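PDB 4MF9: hemin degrading factor, which binds heme and appears both to traffic it inside Pseudomonas aeruginosa and to degrade it. Local coordinates for residues 45-48 with 49-53; 63-66 with 67-70; 172-175 with 176-180; 216-219 with 220-224; 348-351 with 352-356. All coordinates share one frame; numbering follows the deposited sequence.

Interaction 1 (45-48 with 49-53)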
loop_
_atom_site.group_PDB
_atom_site.type_symbol
_atom_site.label_atom_id
_atom_site.label_comp_id
_atom_site.label_asym_id
_atom_site.label_seq_id
_atom_site.Cartn_x
_atom_site.Cartn_y
_atom_site.Cartn_z
ATOM N N VAL A 45 11.979 -10.484 -15.135
ATOM C CA VAL A 45 12.408 -9.102 -14.909
ATOM C C VAL A 45 11.517 -8.395 -13.890
ATOM O O VAL A 45 10.479 -8.922 -13.489
ATOM C CB VAL A 45 12.414 -8.267 -16.216
ATOM C CG1 VAL A 45 13.389 -8.842 -17.234
ATOM C CG2 VAL A 45 11.009 -8.167 -16.802
ATOM N N SER A 46 11.917 -7.199 -13.475
ATOM C CA SER A 46 11.062 -6.393 -12.613
ATOM C C SER A 46 9.964 -5.729 -13.442
ATOM O O SER A 46 10.115 -5.550 -14.657
ATOM C CB SER A 46 11.879 -5.331 -11.892
ATOM O OG SER A 46 12.335 -4.342 -12.794
ATOM N N GLU A 47 8.854 -5.380 -12.791
ATOM C CA GLU A 47 7.778 -4.648 -13.451
ATOM C C GLU A 47 8.284 -3.315 -13.988
ATOM O O GLU A 47 7.854 -2.868 -15.050
ATOM C CB GLU A 47 6.600 -4.422 -12.491
ATOM C CG GLU A 47 5.345 -3.856 -13.172
ATOM C CD GLU A 47 4.150 -3.765 -12.236
ATOM O OE1 GLU A 47 4.282 -4.146 -11.047
ATOM O OE2 GLU A 47 3.072 -3.319 -12.695
ATOM N N GLY A 48 9.204 -2.686 -13.255
ATOM C CA GLY A 48 9.786 -1.422 -13.676
ATOM C C GLY A 48 10.495 -1.506 -15.022
ATOM O O GLY A 48 10.339 -0.623 -15.867
ATOM N N GLU A 49 11.248 -2.564 -15.196
ATOM C CA GLU A 49 11.933 -2.852 -16.429
ATOM C C GLU A 49 10.953 -3.081 -17.561
ATOM O O GLU A 49 11.115 -2.573 -18.615
ATOM C CB GLU A 49 12.783 -4.054 -16.260
ATOM C CG GLU A 49 14.047 -3.803 -15.527
ATOM C CD GLU A 49 14.756 -5.095 -15.159
ATOM O OE1 GLU A 49 14.423 -5.713 -14.123
ATOM O OE2 GLU A 49 15.594 -5.496 -15.958
ATOM N N LEU A 50 9.903 -3.812 -17.254
ATOM C CA LEU A 50 8.851 -4.133 -18.218
ATOM C C LEU A 50 8.196 -2.850 -18.715
ATOM O O LEU A 50 8.044 -2.646 -19.924
ATOM C CB LEU A 50 7.796 -5.055 -17.597
ATOM C CG LEU A 50 7.209 -6.198 -18.439
ATOM C CD1 LEU A 50 5.963 -6.798 -17.805
ATOM C CD2 LEU A 50 6.891 -5.751 -19.838
ATOM N N VAL A 51 7.825 -1.977 -17.782
ATOM C CA VAL A 51 7.239 -0.684 -18.139
ATOM C C VAL A 51 8.204 0.182 -18.964
ATOM O O VAL A 51 7.804 0.815 -19.944
ATOM C CB VAL A 51 6.747 0.071 -16.880
ATOM C CG1 VAL A 51 6.250 1.460 -17.248
ATOM C CG2 VAL A 51 5.644 -0.721 -16.179
ATOM N N ALA A 52 9.477 0.199 -18.586
ATOM C CA ALA A 52 10.463 0.960 -19.346
ATOM C C ALA A 52 10.622 0.411 -20.766
ATOM O O ALA A 52 10.987 1.145 -21.673
ATOM C CB ALA A 52 11.796 0.987 -18.629
ATOM N N SER A 53 10.342 -0.872 -20.971
ATOM C CA SER A 53 10.409 -1.416 -22.333
ATOM C C SER A 53 9.303 -0.826 -23.214
ATOM O O SER A 53 9.325 -0.982 -24.439
ATOM C CB SER A 53 10.312 -2.943 -22.321
ATOM O OG SER A 53 8.965 -3.358 -22.257
#
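Ser46 and Glu49 face each other across the first turn of helix 47-52 as a capping box, each side chain bonding to the backbone N-H of the other. Ser46 is the N-cap. With its OG set between its own N and carbonyl carbon (chi1 70°), the hydroxyl reaches forward over the helix start and accepts from Glu49 N at 3.2 Å. Glu49 answers in the reverse direction. Its CG stands beside the backbone N and the chain runs out extended, which brings the carboxylate back over the serine, and OE1 takes the amide of Ser46 N at 3.0 Å with a nearly straight N-H (165°). That amide meets OE1 from above the carboxylate plane, whereas Ser46 OG donates to the anti lone pair of the same Glu49 OE1, 2.8 Å away. One carboxylate oxygen is thus held by two donors of a single residue, which should favour the charged form of Glu49, and the negative charge lies at the helix start where the dipole would welcome it. Val45 flanks the box, its CB resting near the same OE1.

Behind the cap the regular helical ladder begins with Leu50 N to Ser46 O. Glu47 points its side chain to the other side, where OE2 forms a salt bridge with Lys154, and Val51 packs on Phe145 of strand 138-146, so this short helix is seated between the sheet and helices 17-30 and 36-42. Further along, Ser53 OG turns back and donates to Leu50 O, in the carbonyl plane on a lone pair, at 2.6 Å.

Interaction 2 (63-66 with 67-70)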
loop_
_atom_site.group_PDB
_atom_site.type_symbol
_atom_site.label_atom_id
_atom_site.label_comp_id
_atom_site.label_asym_id
_atom_site.label_seq_id
_atom_site.Cartn_x
_atom_site.Cartn_y
_atom_site.Cartn_z
ATOM N N ARG A 63 10.287 12.820 -15.021
ATOM C CA ARG A 63 11.307 13.069 -14.021
ATOM C C ARG A 63 10.805 12.675 -12.634
ATOM O O ARG A 63 9.705 12.890 -12.342
ATOM C CB ARG A 63 11.776 14.503 -14.020
ATOM C CG ARG A 63 12.151 15.055 -15.360
ATOM C CD ARG A 63 12.807 16.400 -15.172
ATOM N NE ARG A 63 12.035 17.276 -14.339
ATOM C CZ ARG A 63 10.996 17.963 -14.772
ATOM N NH1 ARG A 63 10.621 17.837 -16.004
ATOM N NH2 ARG A 63 10.306 18.716 -13.985
ATOM N N PRO A 64 11.689 12.124 -11.809
ATOM C CA PRO A 64 11.330 11.824 -10.417
ATOM C C PRO A 64 11.353 13.074 -9.551
ATOM O O PRO A 64 12.001 13.095 -8.507
ATOM C CB PRO A 64 12.435 10.864 -9.974
ATOM C CG PRO A 64 13.598 11.230 -10.819
ATOM C CD PRO A 64 13.019 11.592 -12.157
ATOM N N ASP A 65 10.626 14.095 -9.988
ATOM C CA ASP A 65 10.532 15.370 -9.293
ATOM C C ASP A 65 9.255 15.332 -8.474
ATOM O O ASP A 65 8.237 15.882 -8.891
ATOM C CB ASP A 65 10.451 16.490 -10.345
ATOM C CG ASP A 65 10.613 17.890 -9.759
ATOM O OD1 ASP A 65 10.434 18.081 -8.537
ATOM O OD2 ASP A 65 10.899 18.816 -10.547
ATOM N N TRP A 66 9.288 14.678 -7.316
ATOM C CA TRP A 66 8.038 14.390 -6.593
ATOM C C TRP A 66 7.321 15.659 -6.150
ATOM O O TRP A 66 6.098 15.711 -6.130
ATOM C CB TRP A 66 8.281 13.449 -5.398
ATOM C CG TRP A 66 9.172 12.305 -5.759
ATOM C CD1 TRP A 66 10.375 12.003 -5.200
ATOM C CD2 TRP A 66 8.966 11.354 -6.818
ATOM N NE1 TRP A 66 10.919 10.904 -5.823
ATOM C CE2 TRP A 66 10.075 10.488 -6.818
ATOM C CE3 TRP A 66 7.939 11.139 -7.749
ATOM C CZ2 TRP A 66 10.191 9.423 -7.714
ATOM C CZ3 TRP A 66 8.055 10.083 -8.639
ATOM C CH2 TRP A 66 9.176 9.240 -8.618
ATOM N N ALA A 67 8.091 16.690 -5.818
ATOM C CA ALA A 67 7.523 17.960 -5.365
ATOM C C ALA A 67 6.661 18.647 -6.428
ATOM O O ALA A 67 5.682 19.303 -6.088
ATOM C CB ALA A 67 8.620 18.889 -4.887
ATOM N N ALA A 68 7.033 18.528 -7.702
ATOM C CA ALA A 68 6.177 19.033 -8.783
ATOM C C ALA A 68 5.100 18.022 -9.215
ATOM O O ALA A 68 3.931 18.381 -9.407
ATOM C CB ALA A 68 7.017 19.474 -9.986
ATOM N N LEU A 69 5.497 16.764 -9.383
ATOM C CA LEU A 69 4.592 15.726 -9.892
ATOM C C LEU A 69 3.379 15.488 -8.984
ATOM O O LEU A 69 2.235 15.521 -9.442
ATOM C CB LEU A 69 5.377 14.424 -10.099
ATOM C CG LEU A 69 4.781 13.156 -10.723
ATOM C CD1 LEU A 69 4.312 12.200 -9.649
ATOM C CD2 LEU A 69 3.654 13.455 -11.710
ATOM N N LEU A 70 3.625 15.251 -7.700
ATOM C CA LEU A 70 2.537 14.913 -6.771
ATOM C C LEU A 70 1.405 15.948 -6.675
ATOM O O LEU A 70 0.250 15.582 -6.782
ATOM C CB LEU A 70 3.082 14.552 -5.384
ATOM C CG LEU A 70 3.991 13.325 -5.349
ATOM C CD1 LEU A 70 4.697 13.207 -3.999
ATOM C CD2 LEU A 70 3.200 12.063 -5.665
#
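Asp65 O is gripped by two amides of the first turn of helix 66-72: Leu69 N comes in at 2.9 Å on an almost linear N-H (173°), and Ala68 N adds a weak, strongly bent bond at 3.1 Å. Asp65 is the N-cap residue, and its carbonyl opens the helical ladder; the next rung runs from Leu70 N to Trp66 O at 3.0 Å. The aspartate side chain lies alongside the turn. Its CG sits anti to the backbone N (chi1 -169°), which lays the carboxylate over Ala68, with Asp65 CG 3.9 Å from Ala68 CB. Its OD2 also meets the edge of the Arg63 guanidinium in plane, a weak, long salt bridge, 3.5 Å from Arg63 NH2 to Asp65 OD2. That ion pair spans the inverse gamma turn centred on Pro64.

On the buried side, Trp66 and the two leucines pack as apolar neighbours. Leu69 CD1 lies at the edge of the indole, near its plane and 4.2 Å from Trp66 CE3, while Leu70 CD1 touches Trp66 CB. Pro64 O sits over one indole face, toward the rim.

The turn links strand 59-62 to helix 66-72. Arg63 NH1 donates to Arg172 O in helix 166-173, Trp66 stacks edge-to-face with Trp124 of strand 124-133, and Leu70 packs against Val99 and Val101 of strand 99-101.

Interaction 3 (172-175 with 176-180)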
loop_
_atom_site.group_PDB
_atom_site.type_symbol
_atom_site.label_atom_id
_atom_site.label_comp_id
_atom_site.label_asym_id
_atom_site.label_seq_id
_atom_site.Cartn_x
_atom_site.Cartn_y
_atom_site.Cartn_z
ATOM N N ARG A 172 5.374 18.656 -19.282
ATOM C CA ARG A 172 6.047 19.422 -18.237
ATOM C C ARG A 172 7.003 18.577 -17.399
ATOM O O ARG A 172 8.077 19.043 -16.992
ATOM C CB ARG A 172 4.992 20.071 -17.339
ATOM C CG ARG A 172 5.523 20.713 -16.072
ATOM C CD ARG A 172 4.429 21.542 -15.422
ATOM N NE ARG A 172 3.111 20.954 -15.664
ATOM C CZ ARG A 172 1.965 21.502 -15.275
ATOM N NH1 ARG A 172 1.973 22.661 -14.626
ATOM N NH2 ARG A 172 0.813 20.897 -15.541
ATOM N N LEU A 173 6.612 17.329 -17.154
ATOM C CA LEU A 173 7.383 16.407 -16.321
ATOM C C LEU A 173 8.232 15.427 -17.123
ATOM O O LEU A 173 8.984 14.646 -16.548
ATOM C CB LEU A 173 6.441 15.611 -15.406
ATOM C CG LEU A 173 6.100 16.203 -14.041
ATOM C CD1 LEU A 173 7.365 16.455 -13.205
ATOM C CD2 LEU A 173 5.301 17.473 -14.177
ATOM N N ARG A 174 8.126 15.441 -18.438
ATOM C CA ARG A 174 8.828 14.499 -19.266
ATOM C C ARG A 174 10.345 14.564 -19.081
ATOM O O ARG A 174 10.918 15.596 -19.107
ATOM C CB ARG A 174 8.415 14.705 -20.717
ATOM C CG ARG A 174 9.446 14.463 -21.789
ATOM C CD ARG A 174 8.917 15.025 -23.081
ATOM N NE ARG A 174 8.301 13.928 -23.741
ATOM C CZ ARG A 174 7.039 13.866 -24.085
ATOM N NH1 ARG A 174 6.225 14.877 -23.898
ATOM N NH2 ARG A 174 6.645 12.781 -24.668
ATOM N N ALA A 175 10.954 13.412 -18.896
ATOM C CA ALA A 175 12.392 13.334 -18.666
ATOM C C ALA A 175 13.136 13.607 -19.970
ATOM O O ALA A 175 12.628 13.307 -21.055
ATOM C CB ALA A 175 12.759 11.973 -18.131
ATOM N N ALA A 176 14.342 14.157 -19.862
ATOM C CA ALA A 176 15.147 14.475 -21.046
ATOM C C ALA A 176 15.645 13.202 -21.730
ATOM O O ALA A 176 15.573 13.063 -22.954
ATOM C CB ALA A 176 16.306 15.377 -20.670
ATOM N N GLU A 177 16.158 12.274 -20.958
ATOM C CA GLU A 177 16.546 11.008 -21.500
ATOM C C GLU A 177 15.459 9.996 -21.349
ATOM O O GLU A 177 15.333 9.362 -20.381
ATOM C CB GLU A 177 17.879 10.496 -20.919
ATOM C CG GLU A 177 17.999 10.459 -19.425
ATOM C CD GLU A 177 17.936 11.804 -18.722
ATOM O OE1 GLU A 177 16.832 12.307 -18.504
ATOM O OE2 GLU A 177 19.015 12.329 -18.346
ATOM N N GLN A 178 14.712 9.849 -22.404
ATOM C CA GLN A 178 13.508 9.041 -22.400
ATOM C C GLN A 178 13.780 7.577 -22.091
ATOM O O GLN A 178 13.115 7.003 -21.224
ATOM C CB GLN A 178 12.704 9.250 -23.680
ATOM C CG GLN A 178 11.762 10.430 -23.541
ATOM C CD GLN A 178 10.855 10.251 -22.337
ATOM O OE1 GLN A 178 10.159 9.245 -22.229
ATOM N NE2 GLN A 178 10.876 11.209 -21.420
ATOM N N ASP A 179 14.585 6.915 -22.862
ATOM C CA ASP A 179 15.245 5.749 -22.400
ATOM C C ASP A 179 14.351 4.542 -22.282
ATOM O O ASP A 179 13.152 4.685 -22.297
ATOM C CB ASP A 179 15.857 6.026 -21.052
ATOM C CG ASP A 179 17.220 5.565 -20.962
ATOM O OD1 ASP A 179 17.655 5.189 -19.859
ATOM O OD2 ASP A 179 17.899 5.613 -21.990
ATOM N N ALA A 180 14.892 3.363 -22.229
ATOM C CA ALA A 180 14.031 2.243 -21.967
ATOM C C ALA A 180 14.708 1.154 -21.126
ATOM O O ALA A 180 14.271 0.054 -21.139
ATOM C CB ALA A 180 13.489 1.705 -23.250
#
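Gln178 closes a turn just after helix 166-173 by bonding its side-chain amide back to the main chain of Ala175, three residues earlier. Arg174 is the first residue to depart from helical angles, and by Ala175 the backbone is extended and runs against strand 59-62, the outermost strand of its sheet, to which Ala175 is joined by backbone hydrogen bonding with Arg61. Ala176 bends the path, its CB directed away from the preceding residues. Glu177 comes next at the surface. Its chain is folded at chi2, which carries Glu177 OE1 back to a loose approach 4.1 Å from Ala175 CB.

Gln178 does most of the work. A bend at its own chi2 (-56°) curls the side chain back toward Ala175, and the Gln178 side chain crosses that of Arg174 at about a right angle, with Gln178 NE2 3.6 Å from the aliphatic CG of Arg174. The amide and guanidinium planes are 65° apart, so the two groups do not stack. The other end of the amide is held as well: Gln178 OE1 accepts from Arg61 N of strand 59-62. With both ends engaged, the amide is fixed in rotation and fastens the turn to the sheet edge. Its donor end completes the closure, Gln178 NE2 giving an N-H to Ala175 O at 2.8 Å, with Ala175 O close to the amide plane of Gln178.

Interaction 4 (216-219 with 220-224)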
loop_
_atom_site.group_PDB
_atom_site.type_symbol
_atom_site.label_atom_id
_atom_site.label_comp_id
_atom_site.label_asym_id
_atom_site.label_seq_id
_atom_site.Cartn_x
_atom_site.Cartn_y
_atom_site.Cartn_z
ATOM N N HIS A 216 4.499 6.530 17.235
ATOM C CA HIS A 216 5.760 6.349 17.915
ATOM C C HIS A 216 6.133 4.895 18.037
ATOM O O HIS A 216 7.125 4.546 18.580
ATOM C CB HIS A 216 5.614 6.920 19.317
ATOM C CG HIS A 216 5.280 8.360 19.352
ATOM N ND1 HIS A 216 5.410 9.184 18.269
ATOM C CD2 HIS A 216 4.873 9.140 20.369
ATOM C CE1 HIS A 216 5.054 10.401 18.606
ATOM N NE2 HIS A 216 4.700 10.393 19.871
ATOM N N PHE A 217 5.278 4.045 17.554
ATOM C CA PHE A 217 5.479 2.610 17.702
ATOM C C PHE A 217 6.745 2.183 16.970
ATOM O O PHE A 217 7.589 1.467 17.516
ATOM C CB PHE A 217 4.260 1.852 17.174
ATOM C CG PHE A 217 4.264 0.379 17.497
ATOM C CD1 PHE A 217 4.045 -0.066 18.797
ATOM C CD2 PHE A 217 4.474 -0.559 16.496
ATOM C CE1 PHE A 217 4.029 -1.427 19.085
ATOM C CE2 PHE A 217 4.475 -1.915 16.776
ATOM C CZ PHE A 217 4.247 -2.353 18.064
ATOM N N HIS A 218 6.912 2.695 15.786
ATOM C CA HIS A 218 8.013 2.287 14.975
ATOM C C HIS A 218 9.347 2.551 15.666
ATOM O O HIS A 218 10.197 1.734 15.712
ATOM C CB HIS A 218 7.904 3.072 13.685
ATOM C CG HIS A 218 8.511 2.379 12.533
ATOM N ND1 HIS A 218 8.092 1.136 12.125
ATOM C CD2 HIS A 218 9.557 2.703 11.755
ATOM C CE1 HIS A 218 8.859 0.732 11.140
ATOM N NE2 HIS A 218 9.739 1.672 10.882
ATOM N N ALA A 219 9.494 3.714 16.210
ATOM C CA ALA A 219 10.693 4.042 16.893
ATOM C C ALA A 219 10.941 3.120 18.067
ATOM O O ALA A 219 12.013 2.907 18.383
ATOM C CB ALA A 219 10.661 5.496 17.299
ATOM N N LEU A 220 9.899 2.661 18.710
ATOM C CA LEU A 220 9.991 1.749 19.832
ATOM C C LEU A 220 10.561 0.400 19.414
ATOM O O LEU A 220 11.339 -0.197 20.088
ATOM C CB LEU A 220 8.588 1.599 20.454
ATOM C CG LEU A 220 8.376 0.508 21.486
ATOM C CD1 LEU A 220 9.177 0.673 22.755
ATOM C CD2 LEU A 220 6.925 0.246 21.767
ATOM N N LEU A 221 10.139 -0.085 18.265
ATOM C CA LEU A 221 10.703 -1.284 17.755
ATOM C C LEU A 221 12.176 -1.121 17.421
ATOM O O LEU A 221 12.974 -1.929 17.703
ATOM C CB LEU A 221 9.933 -1.672 16.502
ATOM C CG LEU A 221 8.448 -1.959 16.528
ATOM C CD1 LEU A 221 8.046 -2.199 15.099
ATOM C CD2 LEU A 221 8.097 -3.148 17.407
ATOM N N LYS A 222 12.498 -0.014 16.803
ATOM C CA LYS A 222 13.868 0.263 16.431
ATOM C C LYS A 222 14.725 0.305 17.672
ATOM O O LYS A 222 15.793 -0.182 17.708
ATOM C CB LYS A 222 13.949 1.567 15.624
ATOM C CG LYS A 222 14.993 1.483 14.536
ATOM C CD LYS A 222 15.204 2.793 13.804
ATOM C CE LYS A 222 14.352 2.908 12.570
ATOM N NZ LYS A 222 12.927 2.675 12.860
ATOM N N LYS A 223 14.157 0.841 18.722
ATOM C CA LYS A 223 14.854 1.005 19.954
ATOM C C LYS A 223 15.300 -0.279 20.565
ATOM O O LYS A 223 16.380 -0.325 21.061
ATOM C CB LYS A 223 13.994 1.817 20.926
ATOM C CG LYS A 223 14.529 1.846 22.337
ATOM C CD LYS A 223 13.838 2.941 23.074
ATOM C CE LYS A 223 14.489 3.272 24.381
ATOM N NZ LYS A 223 15.627 4.179 24.159
ATOM N N HIS A 224 14.477 -1.316 20.512
ATOM C CA HIS A 224 14.819 -2.594 21.108
ATOM C C HIS A 224 15.258 -3.636 20.100
ATOM O O HIS A 224 15.505 -4.756 20.411
ATOM C CB HIS A 224 13.689 -3.086 22.006
ATOM C CG HIS A 224 13.193 -2.056 22.959
ATOM N ND1 HIS A 224 12.199 -1.184 22.640
ATOM C CD2 HIS A 224 13.570 -1.738 24.209
ATOM C CE1 HIS A 224 11.995 -0.348 23.631
ATOM N NE2 HIS A 224 12.795 -0.677 24.609
#
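Phe217 meets Leu220 and Leu221, three and four residues on, along one side of helix 217-224. Its CB leaves the helix pointing away from the following turn, but a chi1 of -170° swings the ring back alongside the leucines. Phe217 CD1, on one ring flank, approaches Leu220 CD2 at 4.1 Å. On the other flank Phe217 CD2 lies 4.2 Å from Leu221 CD1, and one atom further out Phe217 CE2 makes the tightest of these contacts, 3.9 Å to Leu221 CD2. The tip, Phe217 CZ, is 4.0 Å from Leu221 CD2. Both leucines come obliquely to the ring.

The backbone beneath is ordinary helix, with Leu221 N bonded to Phe217 O at 3.1 Å. On the outer side, His218 and Lys222 repeat the four-residue spacing: the lysine chain bends at chi3 and chi4 to bring Lys222 NZ within 3.5 Å of His218 CD2. Further along, His224 ND1 donates to Leu220 O at 2.9 Å, a side-chain bond back to a carbonyl four residues earlier.

Beyond the helix, Phe217 packs on Arg228 of helix 228-235, stacks edge-to-face with Trp208 and makes a cation-pi contact with Lys313; both Arg228 and Lys313 bind heme. The leucines therefore back an aromatic ring that borders two basic residues of the heme site, and the ring's pi electrons would offer the lysine's positive charge some stabilisation beside the pocket.

Interaction 5 (348-351 with 352-356)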
loop_
_atom_site.group_PDB
_atom_site.type_symbol
_atom_site.label_atom_id
_atom_site.label_comp_id
_atom_site.label_asym_id
_atom_site.label_seq_id
_atom_site.Cartn_x
_atom_site.Cartn_y
_atom_site.Cartn_z
ATOM N N ASP A 348 -16.542 2.897 20.638
ATOM C CA ASP A 348 -16.854 1.692 21.354
ATOM C C ASP A 348 -17.258 0.570 20.440
ATOM O O ASP A 348 -16.948 -0.535 20.685
ATOM C CB ASP A 348 -17.964 1.952 22.398
ATOM C CG ASP A 348 -17.657 3.102 23.349
ATOM O OD1 ASP A 348 -18.553 3.796 23.833
ATOM O OD2 ASP A 348 -16.518 3.344 23.644
ATOM N N ASP A 349 -17.950 0.883 19.378
ATOM C CA ASP A 349 -18.424 -0.128 18.481
ATOM C C ASP A 349 -17.266 -0.857 17.811
ATOM O O ASP A 349 -17.257 -2.044 17.660
ATOM C CB ASP A 349 -19.532 0.405 17.500
ATOM C CG ASP A 349 -19.065 1.546 16.603
ATOM O OD1 ASP A 349 -19.909 2.203 15.964
ATOM O OD2 ASP A 349 -17.870 1.815 16.560
ATOM N N TRP A 350 -16.259 -0.100 17.470
ATOM C CA TRP A 350 -15.055 -0.700 16.911
ATOM C C TRP A 350 -14.373 -1.618 17.926
ATOM O O TRP A 350 -14.108 -2.792 17.634
ATOM C CB TRP A 350 -14.061 0.355 16.421
ATOM C CG TRP A 350 -12.702 -0.248 16.198
ATOM C CD1 TRP A 350 -11.561 -0.025 16.929
ATOM C CD2 TRP A 350 -12.355 -1.211 15.199
ATOM N NE1 TRP A 350 -10.525 -0.783 16.426
ATOM C CE2 TRP A 350 -10.990 -1.516 15.363
ATOM C CE3 TRP A 350 -13.066 -1.836 14.173
ATOM C CZ2 TRP A 350 -10.331 -2.424 14.537
ATOM C CZ3 TRP A 350 -12.415 -2.727 13.366
ATOM C CH2 TRP A 350 -11.064 -3.017 13.549
ATOM N N ARG A 351 -14.174 -1.108 19.127
ATOM C CA ARG A 351 -13.450 -1.844 20.116
ATOM C C ARG A 351 -14.176 -3.104 20.462
ATOM O O ARG A 351 -13.605 -4.078 20.576
ATOM C CB ARG A 351 -13.124 -0.975 21.326
ATOM C CG ARG A 351 -12.556 -1.760 22.497
ATOM C CD ARG A 351 -12.177 -0.914 23.708
ATOM N NE ARG A 351 -11.242 0.142 23.442
ATOM C CZ ARG A 351 -10.777 1.019 24.306
ATOM N NH1 ARG A 351 -11.116 0.982 25.576
ATOM N NH2 ARG A 351 -9.951 1.935 23.888
ATOM N N GLU A 352 -15.477 -3.047 20.562
ATOM C CA GLU A 352 -16.268 -4.202 20.802
ATOM C C GLU A 352 -16.142 -5.240 19.693
ATOM O O GLU A 352 -15.992 -6.371 19.968
ATOM C CB GLU A 352 -17.723 -3.815 21.012
ATOM C CG GLU A 352 -18.638 -5.021 21.055
ATOM C CD GLU A 352 -20.091 -4.669 21.150
ATOM O OE1 GLU A 352 -20.821 -5.444 21.741
ATOM O OE2 GLU A 352 -20.498 -3.623 20.627
ATOM N N LEU A 353 -16.204 -4.818 18.454
ATOM C CA LEU A 353 -15.987 -5.768 17.398
ATOM C C LEU A 353 -14.592 -6.354 17.350
ATOM O O LEU A 353 -14.432 -7.524 17.248
ATOM C CB LEU A 353 -16.340 -5.156 16.073
ATOM C CG LEU A 353 -16.180 -5.990 14.799
ATOM C CD1 LEU A 353 -16.890 -7.301 14.878
ATOM C CD2 LEU A 353 -16.663 -5.212 13.613
ATOM N N ALA A 354 -13.602 -5.510 17.497
ATOM C CA ALA A 354 -12.198 -5.925 17.523
ATOM C C ALA A 354 -11.908 -6.935 18.645
ATOM O O ALA A 354 -11.051 -7.807 18.499
ATOM C CB ALA A 354 -11.307 -4.711 17.675
ATOM N N GLU A 355 -12.561 -6.791 19.761
ATOM C CA GLU A 355 -12.371 -7.736 20.868
ATOM C C GLU A 355 -13.324 -8.922 20.870
ATOM O O GLU A 355 -13.144 -9.811 21.592
ATOM C CB GLU A 355 -12.450 -7.052 22.218
ATOM C CG GLU A 355 -11.599 -5.833 22.485
ATOM C CD GLU A 355 -10.277 -6.174 23.134
ATOM O OE1 GLU A 355 -9.931 -7.344 23.153
ATOM O OE2 GLU A 355 -9.639 -5.301 23.668
ATOM N N SER A 356 -14.337 -8.908 20.031
ATOM C CA SER A 356 -15.348 -9.967 20.054
ATOM C C SER A 356 -14.786 -11.323 19.643
ATOM O O SER A 356 -15.357 -12.365 19.974
ATOM C CB SER A 356 -16.547 -9.603 19.175
ATOM O OG SER A 356 -16.212 -9.650 17.799
#
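An alanine methyl laid over a tryptophan face, one helical turn apart, marks the inner side of helix 348-355, the last helix of the chain. Ala354 CB stands 4.2 Å from the centroid of the Trp350 six-membered ring and 23° off its normal, a CH-pi contact displaced toward the rim, with CE2 and CZ2 of the indole as its nearest atoms. The tryptophan reaches this place because chi1 (165°) turns the indole away from the amide nitrogen and folds it forward along the helix, over the small side chain. Its NE1 is bound to Thr321 O of strand 320-326, so the indole is held both by a polar bond and by the methyl on its face. The Trp350 side chain is about 8 Å from the bound heme, measured between nearest atoms.

The same pair shares a backbone rung: Ala354 N donates to Trp350 O at 2.8 Å and is almost straight (175°). Around the helix, Arg351 and Glu355 lie side by side and point the same way; Arg351 CG and Glu355 CG are 4.2 Å apart. Their charged ends are not in contact: NE of Arg351 is bridged to Glu346, and Glu355 OE1 to Arg312. Leu353 O accepts twice, from Ser356 N at 3.1 Å and from Ser356 OG at 2.8 Å.

Helix 348-355 thus lies between strand 320-326, where Arg351 and Ala354 touch Thr321, and helix 247-258, against which Trp350 and Leu353 pack on Leu251.

In the fold
Along the chain the five contacts follow in series. Interactions 1, 2 and 3 gather in the N-terminal half, with centres 13 to 20 Å apart; interactions 2 and 3 touch where Arg63 meets the end of helix 166-173. Strand 59-62, at the edge of one nine-stranded sheet, leads into interaction 2 and borders interaction 3. Interactions 4 and 5 belong to the C-terminal half, their centres 26 Å apart, and lie nearer the heme than the others. Interactions 3 and 5 are the most distant pair, about 50 Å between centres. Helices of the two halves flank the beta structure, and the heme pocket draws residues from both halves.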